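PDB 5NNS: AA9 family lytic polysaccharide monooxygenase B from Heterobasidion irregulare TC 32-1, which uses a copper ion and a reducing agent with hydrogen peroxide or oxygen to break down crystalline and amorphous polysaccharides, oxidising them specifically at C1. Local coordinates for residues Val4-Leu9 with Thr28-Glu32; Ala73-Trp78 with Arg152-Leu156. All blocks are in the same frame, centred on the assembly; numbering follows the deposited sequence.

How the contacts relate
Both contacts line the interior of the immunoglobulin-like beta-sandwich of AA9 enzymes, their centres about 11 Å apart. In chain order they follow one another: contact 1 closes at Glu32 before contact 2 opens at Ala73. They share the four-stranded antiparallel sheet, where strands 4-9 and 70-75 are neighbours, and they touch there. Leu5 and Ala6 both pair with Tyr74 at a classic beta bulge, while Val4 CG2 packs on Trp75 CZ2. Contact 1 fixes a long loop to this sheet; contact 2 packs the sheet against strand 147-157 of the six-stranded one. The 73-78 segment then runs on to Trp78, beside the copper site of His1, His80 and Tyr167.

Contact 1: Val4-Leu9 with Thr28-Glu32; sequences VLAYSL and TIQRE
Gln30 reaches from the loop that follows strand 12-15 to grip Val4 and Tyr7 on the first strand of the AA9 beta-sandwich. Its amide nitrogen does the work, donating to two acceptors. The bond from Gln30 NE2 to Val4 O is 2.8 Å long and nearly straight (164° at the hydrogen). Val4 O lies almost in the amide plane of Gln30, yet the donor approaches it from above the carbonyl plane, 41° out. The second bond, Gln30 NE2 to Tyr7 OH, is longer at 3.0 Å and more bent, with the phenol oxygen tilted away from the amide plane.

Ring and amide stand almost perpendicular, and Gln30 CG arrives at the edge of the Tyr7 ring, 3.6 Å from Tyr7 OH. With CG swung roughly opposite the backbone N (chi1 -153°), the extended glutamine chain brings its amide to Val4 O and Tyr7 OH. Val4 CG1 lies over one face of the same ring, toward its rim, so the phenol is touched on a face as well as along its edge. Next to these bonds lies an apolar cluster: Ile29 CD1 meets Leu9 CD1 tip to tip at a tight 3.4 Å and also touches Tyr7 CD1.

In the second shell, Gln30 OE1 accepts from Phe17 N and from Trp33 NE1, which fixes the rotation of the amide and leaves NE2 turned to the strand. All five touching residues are buried, so these bonds satisfy polar groups inside the protein. On strand 165-176, Tyr7 packs on Ala171, Leu9 on Leu173 and Gln30 on Glu169. Behind the glutamine an ST turn shapes the loop: Thr28 OG1 accepts the N-H of Gln30, two residues on (Gln30 N to Thr28 OG1 2.8 Å), while its own hydroxyl is hydrogen-bonded to Asn15 O.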
loop_
_atom_site.group_PDB
_atom_site.type_symbol
_atom_site.label_atom_id
_atom_site.label_comp_id
_atom_site.label_asym_id
_atom_site.label_seq_id
_atom_site.Cartn_x
_atom_site.Cartn_y
_atom_site.Cartn_z
ATOM N N VAL A 4 -4.500 -2.229 -7.376
ATOM C CA VAL A 4 -3.419 -1.810 -8.259
ATOM C C VAL A 4 -3.290 -2.820 -9.404
ATOM O O VAL A 4 -2.944 -3.991 -9.177
ATOM C CB VAL A 4 -2.085 -1.688 -7.502
ATOM C CG1 VAL A 4 -0.957 -1.299 -8.459
ATOM C CG2 VAL A 4 -2.214 -0.679 -6.361
ATOM N N LEU A 5 -3.576 -2.352 -10.620
ATOM C CA LEU A 5 -3.527 -3.176 -11.826
ATOM C C LEU A 5 -2.167 -3.157 -12.522
ATOM O O LEU A 5 -1.811 -4.122 -13.195
ATOM C CB LEU A 5 -4.590 -2.712 -12.816
ATOM C CG LEU A 5 -6.034 -2.666 -12.321
ATOM C CD1 LEU A 5 -6.908 -2.163 -13.455
ATOM C CD2 LEU A 5 -6.503 -4.024 -11.819
ATOM N N ALA A 6 -1.422 -2.064 -12.377
ATOM C CA ALA A 6 -0.135 -1.908 -13.047
ATOM C C ALA A 6 0.724 -0.858 -12.351
ATOM O O ALA A 6 0.245 -0.127 -11.478
ATOM C CB ALA A 6 -0.349 -1.526 -14.505
ATOM N N TYR A 7 1.993 -0.793 -12.751
ATOM C CA TYR A 7 2.938 0.191 -12.225
ATOM C C TYR A 7 3.717 0.875 -13.345
ATOM O O TYR A 7 3.862 0.325 -14.443
ATOM C CB TYR A 7 3.944 -0.471 -11.278
ATOM C CG TYR A 7 3.332 -1.180 -10.095
ATOM C CD1 TYR A 7 2.921 -2.505 -10.195
ATOM C CD2 TYR A 7 3.176 -0.534 -8.868
ATOM C CE1 TYR A 7 2.357 -3.168 -9.112
ATOM C CE2 TYR A 7 2.618 -1.189 -7.779
ATOM C CZ TYR A 7 2.207 -2.503 -7.909
ATOM O OH TYR A 7 1.655 -3.166 -6.849
ATOM N N SER A 8 4.184 2.088 -13.049
ATOM C CA SER A 8 5.282 2.723 -13.776
ATOM C C SER A 8 6.324 3.069 -12.722
ATOM O O SER A 8 6.064 3.885 -11.837
ATOM C CB SER A 8 4.821 3.973 -14.531
ATOM O OG SER A 8 5.904 4.608 -15.197
ATOM N N LEU A 9 7.481 2.413 -12.804
ATOM C CA LEU A 9 8.542 2.528 -11.809
ATOM C C LEU A 9 9.821 2.988 -12.509
ATOM O O LEU A 9 10.387 2.258 -13.333
ATOM C CB LEU A 9 8.769 1.182 -11.100
ATOM C CG LEU A 9 7.526 0.453 -10.571
ATOM C CD1 LEU A 9 7.883 -0.959 -10.140
ATOM C CD2 LEU A 9 6.866 1.207 -9.423
ATOM N N THR A 28 4.492 -11.314 -13.169
ATOM C CA THR A 28 4.460 -9.914 -12.770
ATOM C C THR A 28 5.390 -9.638 -11.601
ATOM O O THR A 28 5.776 -10.551 -10.868
ATOM C CB THR A 28 3.021 -9.461 -12.406
ATOM O OG1 THR A 28 3.056 -8.177 -11.767
ATOM C CG2 THR A 28 2.333 -10.464 -11.480
ATOM N N ILE A 29 5.739 -8.365 -11.433
ATOM C CA ILE A 29 6.422 -7.914 -10.218
ATOM C C ILE A 29 5.504 -7.956 -8.989
ATOM O O ILE A 29 5.984 -7.961 -7.851
ATOM C CB ILE A 29 7.044 -6.505 -10.364
ATOM C CG1 ILE A 29 5.982 -5.421 -10.632
ATOM C CG2 ILE A 29 8.109 -6.514 -11.453
ATOM C CD1 ILE A 29 6.502 -4.019 -10.401
ATOM N N GLN A 30 4.194 -7.982 -9.231
ATOM C CA GLN A 30 3.192 -7.898 -8.182
ATOM C C GLN A 30 2.892 -9.256 -7.545
ATOM O O GLN A 30 2.882 -10.280 -8.232
ATOM C CB GLN A 30 1.903 -7.312 -8.756
ATOM C CG GLN A 30 1.055 -6.597 -7.729
ATOM C CD GLN A 30 -0.216 -6.037 -8.304
ATOM O OE1 GLN A 30 -0.865 -6.676 -9.138
ATOM N NE2 GLN A 30 -0.596 -4.846 -7.850
ATOM N N ARG A 31 2.642 -9.250 -6.234
ATOM C CA ARG A 31 2.177 -10.437 -5.518
ATOM C C ARG A 31 0.723 -10.726 -5.873
ATOM O O ARG A 31 -0.045 -9.810 -6.197
ATOM C CB ARG A 31 2.322 -10.268 -3.997
ATOM C CG ARG A 31 3.756 -10.265 -3.484
ATOM C CD ARG A 31 4.519 -11.508 -3.926
ATOM N NE ARG A 31 5.682 -11.792 -3.082
ATOM C CZ ARG A 31 5.660 -12.467 -1.928
ATOM N NH1 ARG A 31 4.526 -12.951 -1.420
ATOM N NH2 ARG A 31 6.794 -12.657 -1.267
ATOM N N GLU A 32 0.360 -12.009 -5.822
ATOM C CA GLU A 32 -0.965 -12.462 -6.233
ATOM C C GLU A 32 -2.038 -11.881 -5.323
ATOM O O GLU A 32 -1.932 -11.979 -4.109
ATOM C CB GLU A 32 -1.039 -13.991 -6.205
ATOM C CG GLU A 32 -2.434 -14.592 -6.360
ATOM C CD GLU A 32 -2.423 -16.113 -6.423
ATOM O OE1 GLU A 32 -1.326 -16.712 -6.454
ATOM O OE2 GLU A 32 -3.513 -16.719 -6.434
#

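Contact 2: Ala73-Trp78 with Arg152-Leu156; sequences AYWNQW and RHELL. With NAG (2-acetamido-2-deoxy-beta-D-glucopyranose), chain D.
Ala73 CB sits centrally over the His153 imidazole, 3.5 Å from the ring centroid and only 12° off its normal, a CH-pi contact that joins strands 70-75 and 147-157 across the sandwich. A second one ties strand 147-157 to the loop after strand 70-75: Leu155 CD1 lies over the six-membered ring of Trp78, 3.6 Å from the centroid and displaced toward the rim. CD1 is the branch that continues the leucine chain away from CA (chi2 -174°), which carries this methyl out to the indoles.

Apolar packing fills in between. The same Leu155 CD1 packs on Trp75 CE2 at 3.7 Å, the two side chains lying alongside each other but pointing opposite ways; one methyl is thus lodged between two tryptophans. It also comes close to the indole nitrogen, 3.2 Å from Trp75 NE1. Leu155 CD2 meets Trp75 CZ2. At the far end of that indole, Trp75 CH2 touches His153 CB at 4.0 Å, and the six-membered ring of Trp75 and the imidazole have planes 82° apart.

Polar and glycan contacts lie to the sides. Arg152 and Glu154, on the strand face turned from this core, form a salt bridge through Arg152 NH1 and Glu154 OE1, 2.8 Å apart. Tyr74 lies beside the glycan attached to Asn133, with Tyr74 CD1 3.7 Å from the sugar O5.

Trp78 carries the packing toward the active site, its ring edge-to-face with the copper-site residue Tyr167. Helix 125-131 flanks the cluster, Leu129 touching both Trp75 and Leu155 and Met126 and Val130 touching Trp78, while His153 packs on Val87 of strand 85-91 and Val4 of strand 4-9 meets Ala73.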
loop_
_atom_site.group_PDB
_atom_site.type_symbol
_atom_site.label_atom_id
_atom_site.label_comp_id
_atom_site.label_asym_id
_atom_site.label_seq_id
_atom_site.Cartn_x
_atom_site.Cartn_y
_atom_site.Cartn_z
ATOM N N ALA A 73 1.679 3.845 -8.998
ATOM C CA ALA A 73 0.754 2.715 -9.004
ATOM C C ALA A 73 -0.519 3.165 -9.694
ATOM O O ALA A 73 -1.002 4.273 -9.442
ATOM C CB ALA A 73 0.461 2.256 -7.582
ATOM N N TYR A 74 -1.050 2.316 -10.575
ATOM C CA TYR A 74 -2.272 2.632 -11.314
ATOM C C TYR A 74 -3.400 1.711 -10.871
ATOM O O TYR A 74 -3.209 0.494 -10.777
ATOM C CB TYR A 74 -2.051 2.492 -12.818
ATOM C CG TYR A 74 -1.012 3.426 -13.390
ATOM C CD1 TYR A 74 -1.348 4.712 -13.827
ATOM C CD2 TYR A 74 0.308 3.015 -13.524
ATOM C CE1 TYR A 74 -0.389 5.566 -14.371
ATOM C CE2 TYR A 74 1.272 3.855 -14.061
ATOM C CZ TYR A 74 0.927 5.127 -14.483
ATOM O OH TYR A 74 1.907 5.936 -15.014
ATOM N N TRP A 75 -4.568 2.298 -10.608
ATOM C CA TRP A 75 -5.764 1.546 -10.224
ATOM C C TRP A 75 -6.735 1.410 -11.396
ATOM O O TRP A 75 -6.572 2.043 -12.448
ATOM C CB TRP A 75 -6.483 2.229 -9.052
ATOM C CG TRP A 75 -5.927 1.906 -7.701
ATOM C CD1 TRP A 75 -6.464 1.055 -6.774
ATOM C CD2 TRP A 75 -4.741 2.446 -7.109
ATOM N NE1 TRP A 75 -5.680 1.026 -5.646
ATOM C CE2 TRP A 75 -4.614 1.869 -5.825
ATOM C CE3 TRP A 75 -3.770 3.358 -7.541
ATOM C CZ2 TRP A 75 -3.552 2.175 -4.966
ATOM C CZ3 TRP A 75 -2.707 3.662 -6.682
ATOM C CH2 TRP A 75 -2.614 3.073 -5.411
ATOM N N ASN A 76 -7.747 0.570 -11.189
ATOM C CA ASN A 76 -8.986 0.621 -11.964
ATOM C C ASN A 76 -9.668 1.983 -11.771
ATOM O O ASN A 76 -9.209 2.816 -10.980
ATOM C CB ASN A 76 -9.939 -0.502 -11.529
ATOM C CG ASN A 76 -10.254 -0.466 -10.037
ATOM O OD1 ASN A 76 -9.346 -0.471 -9.202
ATOM N ND2 ASN A 76 -11.536 -0.447 -9.697
ATOM N N GLN A 77 -10.765 2.212 -12.482
ATOM C CA GLN A 77 -11.598 3.398 -12.223
ATOM C C GLN A 77 -12.198 3.283 -10.820
ATOM O O GLN A 77 -13.274 2.707 -10.630
ATOM C CB GLN A 77 -12.669 3.560 -13.288
ATOM C CG GLN A 77 -12.070 3.965 -14.627
ATOM C CD GLN A 77 -13.087 4.066 -15.736
ATOM O OE1 GLN A 77 -14.226 3.613 -15.603
ATOM N NE2 GLN A 77 -12.681 4.668 -16.845
ATOM N N TRP A 78 -11.454 3.824 -9.852
ATOM C CA TRP A 78 -11.678 3.578 -8.435
ATOM C C TRP A 78 -12.973 4.258 -7.981
ATOM O O TRP A 78 -13.139 5.468 -8.203
ATOM C CB TRP A 78 -10.478 4.065 -7.619
ATOM C CG TRP A 78 -10.568 3.746 -6.170
ATOM C CD1 TRP A 78 -10.747 4.624 -5.159
ATOM C CD2 TRP A 78 -10.489 2.450 -5.571
ATOM N NE1 TRP A 78 -10.805 3.961 -3.956
ATOM C CE2 TRP A 78 -10.646 2.622 -4.184
ATOM C CE3 TRP A 78 -10.324 1.158 -6.077
ATOM C CZ2 TRP A 78 -10.625 1.547 -3.286
ATOM C CZ3 TRP A 78 -10.300 0.096 -5.188
ATOM C CH2 TRP A 78 -10.457 0.297 -3.810
ATOM N N ARG A 152 4.430 -1.488 -1.144
ATOM C CA ARG A 152 3.059 -1.799 -0.771
ATOM C C ARG A 152 2.180 -0.552 -0.872
ATOM O O ARG A 152 2.478 0.459 -0.230
ATOM C CB ARG A 152 3.045 -2.358 0.660
ATOM C CG ARG A 152 1.677 -2.401 1.335
ATOM C CD ARG A 152 1.727 -3.140 2.655
ATOM N NE ARG A 152 0.398 -3.573 3.084
ATOM C CZ ARG A 152 -0.466 -2.844 3.793
ATOM N NH1 ARG A 152 -0.174 -1.605 4.181
ATOM N NH2 ARG A 152 -1.640 -3.371 4.123
ATOM N N HIS A 153 1.105 -0.632 -1.664
ATOM C CA HIS A 153 0.103 0.446 -1.747
ATOM C C HIS A 153 -1.168 0.007 -1.046
ATOM O O HIS A 153 -1.589 -1.140 -1.193
ATOM C CB HIS A 153 -0.208 0.809 -3.198
ATOM C CG HIS A 153 0.932 1.466 -3.903
ATOM N ND1 HIS A 153 1.990 0.756 -4.421
ATOM C CD2 HIS A 153 1.194 2.771 -4.157
ATOM C CE1 HIS A 153 2.855 1.594 -4.968
ATOM N NE2 HIS A 153 2.393 2.823 -4.828
ATOM N N GLU A 154 -1.777 0.931 -0.300
ATOM C CA GLU A 154 -2.959 0.636 0.485
ATOM C C GLU A 154 -3.964 1.777 0.446
ATOM O O GLU A 154 -3.608 2.951 0.633
ATOM C CB GLU A 154 -2.580 0.343 1.931
ATOM C CG GLU A 154 -3.742 -0.156 2.775
ATOM C CD GLU A 154 -3.318 -0.614 4.153
ATOM O OE1 GLU A 154 -2.418 0.014 4.758
ATOM O OE2 GLU A 154 -3.875 -1.626 4.631
ATOM N N LEU A 155 -5.219 1.407 0.205
ATOM C CA LEU A 155 -6.343 2.321 0.294
ATOM C C LEU A 155 -7.203 1.862 1.443
ATOM O O LEU A 155 -7.510 0.674 1.554
ATOM C CB LEU A 155 -7.150 2.305 -1.000
ATOM C CG LEU A 155 -6.388 2.640 -2.284
ATOM C CD1 LEU A 155 -7.351 2.722 -3.460
ATOM C CD2 LEU A 155 -5.600 3.935 -2.169
ATOM N N LEU A 156 -7.566 2.799 2.310
ATOM C CA LEU A 156 -8.456 2.525 3.425
ATOM C C LEU A 156 -9.719 3.329 3.169
ATOM O O LEU A 156 -9.769 4.515 3.467
ATOM C CB LEU A 156 -7.795 2.906 4.755
ATOM C CG LEU A 156 -8.672 2.939 6.015
ATOM C CD1 LEU A 156 -9.487 1.665 6.169
ATOM C CD2 LEU A 156 -7.833 3.211 7.258
HETATM C C1 NAG D . -3.772 6.909 -17.181
HETATM C C2 NAG D . -2.531 7.219 -18.008
HETATM C C3 NAG D . -2.285 6.150 -19.062
HETATM C C4 NAG D . -2.291 4.742 -18.459
HETATM C C5 NAG D . -3.511 4.540 -17.562
HETATM C C6 NAG D . -3.427 3.216 -16.811
HETATM C C7 NAG D . -2.017 9.633 -18.241
HETATM C C8 NAG D . -2.289 10.868 -19.048
HETATM N N2 NAG D . -2.653 8.523 -18.652
HETATM O O3 NAG D . -1.013 6.426 -19.660
HETATM O O4 NAG D . -2.308 3.757 -19.500
HETATM O O5 NAG D . -3.613 5.611 -16.611
HETATM O O6 NAG D . -4.623 3.024 -16.048
HETATM O O7 NAG D . -1.257 9.674 -17.285
#